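Local coordinates for protein V-type ATP synthase alpha chain (Thermoplasma volcanium, PDB 4O1S) that is an intein of the archaeal V-type ATP synthase alpha chain, a compact, mostly beta domain of the Hint (Hedgehog/intein) fold associated with protein splicing, at residues Val115-Ser127 with Asn157-Asn169. Numbering follows the deposited sequence.
Sequences VGDMIAAVAESAS and NFIGGEGLLVLHN
Ala121 and Leu165 form the single bridge that joins strand 118-122 to strand 165-168, and two backbone bonds flank it. Val166 N donates to Ala120 O at 3.1 Å, while Val122 N reaches Leu164 O at 2.8 Å, both bonds somewhat bent. The strands run at 111° to each other, which fits a bridge that does not spread into a ladder. On one side of it the packing is close and apolar. Val122 sets its CG2 against Val166 CG2 at 3.7 Å and Ile159 CD1 at 3.8 Å, crossing both side chains at about a right angle. That methyl gets there because CG1 lies opposite the backbone N (chi1 172°), leaving CG2 beside the N. On the other side of the bridge, Leu165 CD2 meets Ile119 CD1 at 3.6 Å.

Both strands belong to the all-beta intein splicing domain of the Hint fold. Strand 118-122 is the outer member of one antiparallel sheet, strand 165-168 an inner member of another, so the bridge ties two sheets together close to the chain's C-terminus. A water lies within hydrogen-bonding distance of both Ala120 O and Val166 O.

Toward Glu124 the contact loosens. Leu164, closing the type II turn Gly161-Leu164, lays its side chain along Val122 O, and a second water bonds that oxygen at 2.7 Å and, weakly, Gly163 O. Glu124, exposed and poorly ordered, comes no nearer than 4.6 Å, from its CG to Leu164 CD1.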
loop_
_atom_site.group_PDB
_atom_site.type_symbol
_atom_site.label_atom_id
_atom_site.label_comp_id
_atom_site.label_asym_id
_atom_site.label_seq_id
_atom_site.Cartn_x
_atom_site.Cartn_y
_atom_site.Cartn_z
ATOM N N VAL A 115 -9.682 -3.266 -16.277
ATOM C CA VAL A 115 -10.335 -4.491 -15.854
ATOM C C VAL A 115 -9.795 -5.590 -16.745
ATOM O O VAL A 115 -9.448 -5.354 -17.915
ATOM C CB VAL A 115 -11.863 -4.432 -15.964
ATOM C CG1 VAL A 115 -12.381 -3.240 -15.193
ATOM C CG2 VAL A 115 -12.302 -4.372 -17.428
ATOM N N GLY A 116 -9.678 -6.779 -16.169
ATOM C CA GLY A 116 -9.057 -7.883 -16.872
ATOM C C GLY A 116 -7.617 -8.101 -16.449
ATOM O O GLY A 116 -7.172 -9.248 -16.359
ATOM N N ASP A 117 -6.900 -7.011 -16.172
ATOM C CA ASP A 117 -5.521 -7.085 -15.680
ATOM C C ASP A 117 -5.303 -8.004 -14.467
ATOM O O ASP A 117 -6.129 -8.063 -13.557
ATOM C CB ASP A 117 -4.978 -5.679 -15.388
ATOM C CG ASP A 117 -4.778 -4.863 -16.658
ATOM O OD1 ASP A 117 -4.926 -5.463 -17.752
ATOM O OD2 ASP A 117 -4.460 -3.646 -16.568
ATOM N N MET A 118 -4.181 -8.726 -14.464
ATOM C CA MET A 118 -3.842 -9.626 -13.358
ATOM C C MET A 118 -2.845 -8.966 -12.426
ATOM O O MET A 118 -1.687 -8.726 -12.801
ATOM C CB MET A 118 -3.292 -10.956 -13.883
ATOM C CG MET A 118 -4.342 -11.745 -14.625
ATOM S SD MET A 118 -3.721 -13.202 -15.463
ATOM C CE MET A 118 -3.929 -14.415 -14.175
ATOM N N ILE A 119 -3.284 -8.648 -11.212
ATOM C CA ILE A 119 -2.394 -7.919 -10.333
ATOM C C ILE A 119 -1.777 -8.821 -9.290
ATOM O O ILE A 119 -2.342 -9.848 -8.933
ATOM C CB ILE A 119 -3.052 -6.670 -9.707
ATOM C CG1 ILE A 119 -4.191 -7.043 -8.772
ATOM C CG2 ILE A 119 -3.562 -5.743 -10.794
ATOM C CD1 ILE A 119 -4.717 -5.809 -8.017
ATOM N N ALA A 120 -0.597 -8.427 -8.839
ATOM C CA ALA A 120 0.190 -9.199 -7.896
ATOM C C ALA A 120 -0.395 -9.145 -6.481
ATOM O O ALA A 120 -0.654 -8.072 -5.926
ATOM C CB ALA A 120 1.635 -8.699 -7.904
ATOM N N ALA A 121 -0.601 -10.326 -5.916
ATOM C CA ALA A 121 -1.073 -10.474 -4.564
ATOM C C ALA A 121 -0.200 -11.533 -3.917
ATOM O O ALA A 121 0.539 -12.227 -4.602
ATOM C CB ALA A 121 -2.502 -10.921 -4.569
ATOM N N VAL A 122 -0.289 -11.668 -2.600
ATOM C CA VAL A 122 0.453 -12.700 -1.902
ATOM C C VAL A 122 -0.488 -13.699 -1.219
ATOM O O VAL A 122 -1.388 -13.304 -0.478
ATOM C CB VAL A 122 1.349 -12.061 -0.874
ATOM C CG1 VAL A 122 1.992 -13.109 -0.003
ATOM C CG2 VAL A 122 2.385 -11.251 -1.578
ATOM N N ALA A 123 -0.284 -14.991 -1.476
ATOM C CA ALA A 123 -1.101 -16.035 -0.855
ATOM C C ALA A 123 -0.877 -16.159 0.672
ATOM O O ALA A 123 0.257 -16.045 1.166
ATOM C CB ALA A 123 -0.822 -17.363 -1.535
ATOM N N GLU A 124 -1.954 -16.416 1.413
ATOM C CA GLU A 124 -1.868 -16.559 2.872
ATOM C C GLU A 124 -1.116 -17.820 3.271
ATOM O O GLU A 124 -0.387 -17.841 4.262
ATOM C CB GLU A 124 -3.271 -16.611 3.477
ATOM C CG GLU A 124 -4.267 -15.688 2.790
ATOM C CD GLU A 124 -5.098 -14.879 3.780
ATOM O OE1 GLU A 124 -5.282 -15.350 4.930
ATOM O OE2 GLU A 124 -5.560 -13.772 3.407
ATOM N N SER A 125 -1.316 -18.874 2.485
ATOM C CA SER A 125 -0.746 -20.188 2.753
ATOM C C SER A 125 0.777 -20.159 2.924
ATOM O O SER A 125 1.279 -20.414 4.022
ATOM C CB SER A 125 -1.154 -21.155 1.638
ATOM O OG SER A 125 -0.404 -22.362 1.688
ATOM N N ALA A 126 1.496 -19.832 1.842
ATOM C CA ALA A 126 2.962 -19.920 1.805
ATOM C C ALA A 126 3.565 -18.714 1.112
ATOM O O ALA A 126 4.698 -18.764 0.626
ATOM C CB ALA A 126 3.414 -21.207 1.097
ATOM N N SER A 127 2.786 -17.640 1.053
ATOM C CA SER A 127 3.213 -16.411 0.388
ATOM C C SER A 127 3.561 -16.611 -1.085
ATOM O O SER A 127 4.443 -15.922 -1.618
ATOM C CB SER A 127 4.371 -15.767 1.138
ATOM O OG SER A 127 3.997 -15.600 2.495
ATOM N N ASN A 157 8.479 -3.081 -2.183
ATOM C CA ASN A 157 7.063 -3.361 -2.251
ATOM C C ASN A 157 6.452 -3.281 -0.887
ATOM O O ASN A 157 7.130 -3.107 0.107
ATOM C CB ASN A 157 6.846 -4.740 -2.820
ATOM C CG ASN A 157 7.472 -4.879 -4.168
ATOM O OD1 ASN A 157 7.632 -3.887 -4.888
ATOM N ND2 ASN A 157 7.862 -6.102 -4.526
ATOM N N PHE A 158 5.151 -3.451 -0.849
ATOM C CA PHE A 158 4.391 -3.105 0.309
ATOM C C PHE A 158 3.175 -4.009 0.212
ATOM O O PHE A 158 2.495 -4.024 -0.818
ATOM C CB PHE A 158 4.051 -1.613 0.184
ATOM C CG PHE A 158 2.881 -1.176 0.995
ATOM C CD1 PHE A 158 2.996 -0.990 2.340
ATOM C CD2 PHE A 158 1.662 -0.953 0.406
ATOM C CE1 PHE A 158 1.920 -0.596 3.079
ATOM C CE2 PHE A 158 0.581 -0.561 1.153
ATOM C CZ PHE A 158 0.712 -0.377 2.481
ATOM N N ILE A 159 2.943 -4.819 1.245
ATOM C CA ILE A 159 1.752 -5.672 1.293
ATOM C C ILE A 159 0.668 -4.945 2.055
ATOM O O ILE A 159 0.846 -4.579 3.232
ATOM C CB ILE A 159 1.950 -7.006 2.084
ATOM C CG1 ILE A 159 3.240 -7.760 1.716
ATOM C CG2 ILE A 159 0.680 -7.893 1.981
ATOM C CD1 ILE A 159 3.368 -8.125 0.292
ATOM N N GLY A 160 -0.470 -4.761 1.407
ATOM C CA GLY A 160 -1.582 -4.113 2.067
ATOM C C GLY A 160 -2.884 -4.340 1.333
ATOM O O GLY A 160 -2.923 -4.971 0.271
ATOM N N GLY A 161 -3.962 -3.820 1.900
ATOM C CA GLY A 161 -5.267 -4.033 1.318
ATOM C C GLY A 161 -5.869 -5.360 1.732
ATOM O O GLY A 161 -5.231 -6.210 2.361
ATOM N N GLU A 162 -7.133 -5.525 1.390
ATOM C CA GLU A 162 -7.795 -6.791 1.578
ATOM C C GLU A 162 -7.200 -7.837 0.634
ATOM O O GLU A 162 -7.390 -7.752 -0.576
ATOM C CB GLU A 162 -9.275 -6.611 1.274
ATOM C CG GLU A 162 -10.031 -5.981 2.400
ATOM C CD GLU A 162 -10.206 -6.957 3.533
ATOM O OE1 GLU A 162 -10.200 -8.190 3.261
ATOM O OE2 GLU A 162 -10.329 -6.489 4.688
ATOM N N GLY A 163 -6.475 -8.817 1.167
ATOM C CA GLY A 163 -6.038 -9.933 0.342
ATOM C C GLY A 163 -4.586 -9.817 -0.069
ATOM O O GLY A 163 -4.176 -10.383 -1.080
ATOM N N LEU A 164 -3.819 -9.069 0.722
ATOM C CA LEU A 164 -2.378 -8.970 0.559
ATOM C C LEU A 164 -1.963 -8.563 -0.854
ATOM O O LEU A 164 -1.175 -9.257 -1.517
ATOM C CB LEU A 164 -1.700 -10.288 0.943
ATOM C CG LEU A 164 -2.144 -10.999 2.218
ATOM C CD1 LEU A 164 -1.312 -12.228 2.407
ATOM C CD2 LEU A 164 -1.998 -10.134 3.426
ATOM N N LEU A 165 -2.497 -7.443 -1.321
ATOM C CA LEU A 165 -2.029 -6.895 -2.582
ATOM C C LEU A 165 -0.632 -6.298 -2.398
ATOM O O LEU A 165 -0.217 -5.924 -1.272
ATOM C CB LEU A 165 -2.997 -5.847 -3.106
ATOM C CG LEU A 165 -4.390 -6.406 -3.390
ATOM C CD1 LEU A 165 -5.425 -5.286 -3.425
ATOM C CD2 LEU A 165 -4.392 -7.181 -4.709
ATOM N N VAL A 166 0.095 -6.236 -3.512
ATOM C CA VAL A 166 1.475 -5.824 -3.490
ATOM C C VAL A 166 1.548 -4.466 -4.141
ATOM O O VAL A 166 1.214 -4.313 -5.337
ATOM C CB VAL A 166 2.386 -6.826 -4.251
ATOM C CG1 VAL A 166 3.861 -6.384 -4.154
ATOM C CG2 VAL A 166 2.191 -8.248 -3.716
ATOM N N LEU A 167 1.995 -3.481 -3.365
ATOM C CA LEU A 167 1.909 -2.091 -3.798
ATOM C C LEU A 167 3.282 -1.497 -3.979
ATOM O O LEU A 167 4.107 -1.526 -3.064
ATOM C CB LEU A 167 1.075 -1.290 -2.807
ATOM C CG LEU A 167 -0.320 -1.917 -2.701
ATOM C CD1 LEU A 167 -1.107 -1.534 -1.464
ATOM C CD2 LEU A 167 -1.088 -1.550 -3.944
ATOM N N HIS A 168 3.534 -0.986 -5.178
ATOM C CA HIS A 168 4.806 -0.328 -5.461
ATOM C C HIS A 168 4.822 1.147 -5.060
ATOM O O HIS A 168 4.603 2.040 -5.895
ATOM C CB HIS A 168 5.174 -0.447 -6.927
ATOM C CG HIS A 168 6.544 0.051 -7.219
ATOM N ND1 HIS A 168 6.806 0.998 -8.187
ATOM C CD2 HIS A 168 7.737 -0.232 -6.644
ATOM C CE1 HIS A 168 8.098 1.256 -8.213
ATOM N NE2 HIS A 168 8.691 0.518 -7.285
ATOM N N ASN A 169 5.107 1.394 -3.788
ATOM C CA ASN A 169 5.083 2.747 -3.251
ATOM C C ASN A 169 6.481 3.372 -3.325
ATOM O O ASN A 169 6.662 4.551 -2.996
ATOM C CB ASN A 169 4.653 2.696 -1.799
ATOM C CG ASN A 169 5.713 2.064 -0.934
ATOM O OD1 ASN A 169 6.562 1.303 -1.429
ATOM N ND2 ASN A 169 5.693 2.381 0.356
HETATM O O HOH W 1 0.097 -5.642 -7.557
HETATM O O HOH W 2 -4.017 -13.517 -0.121
#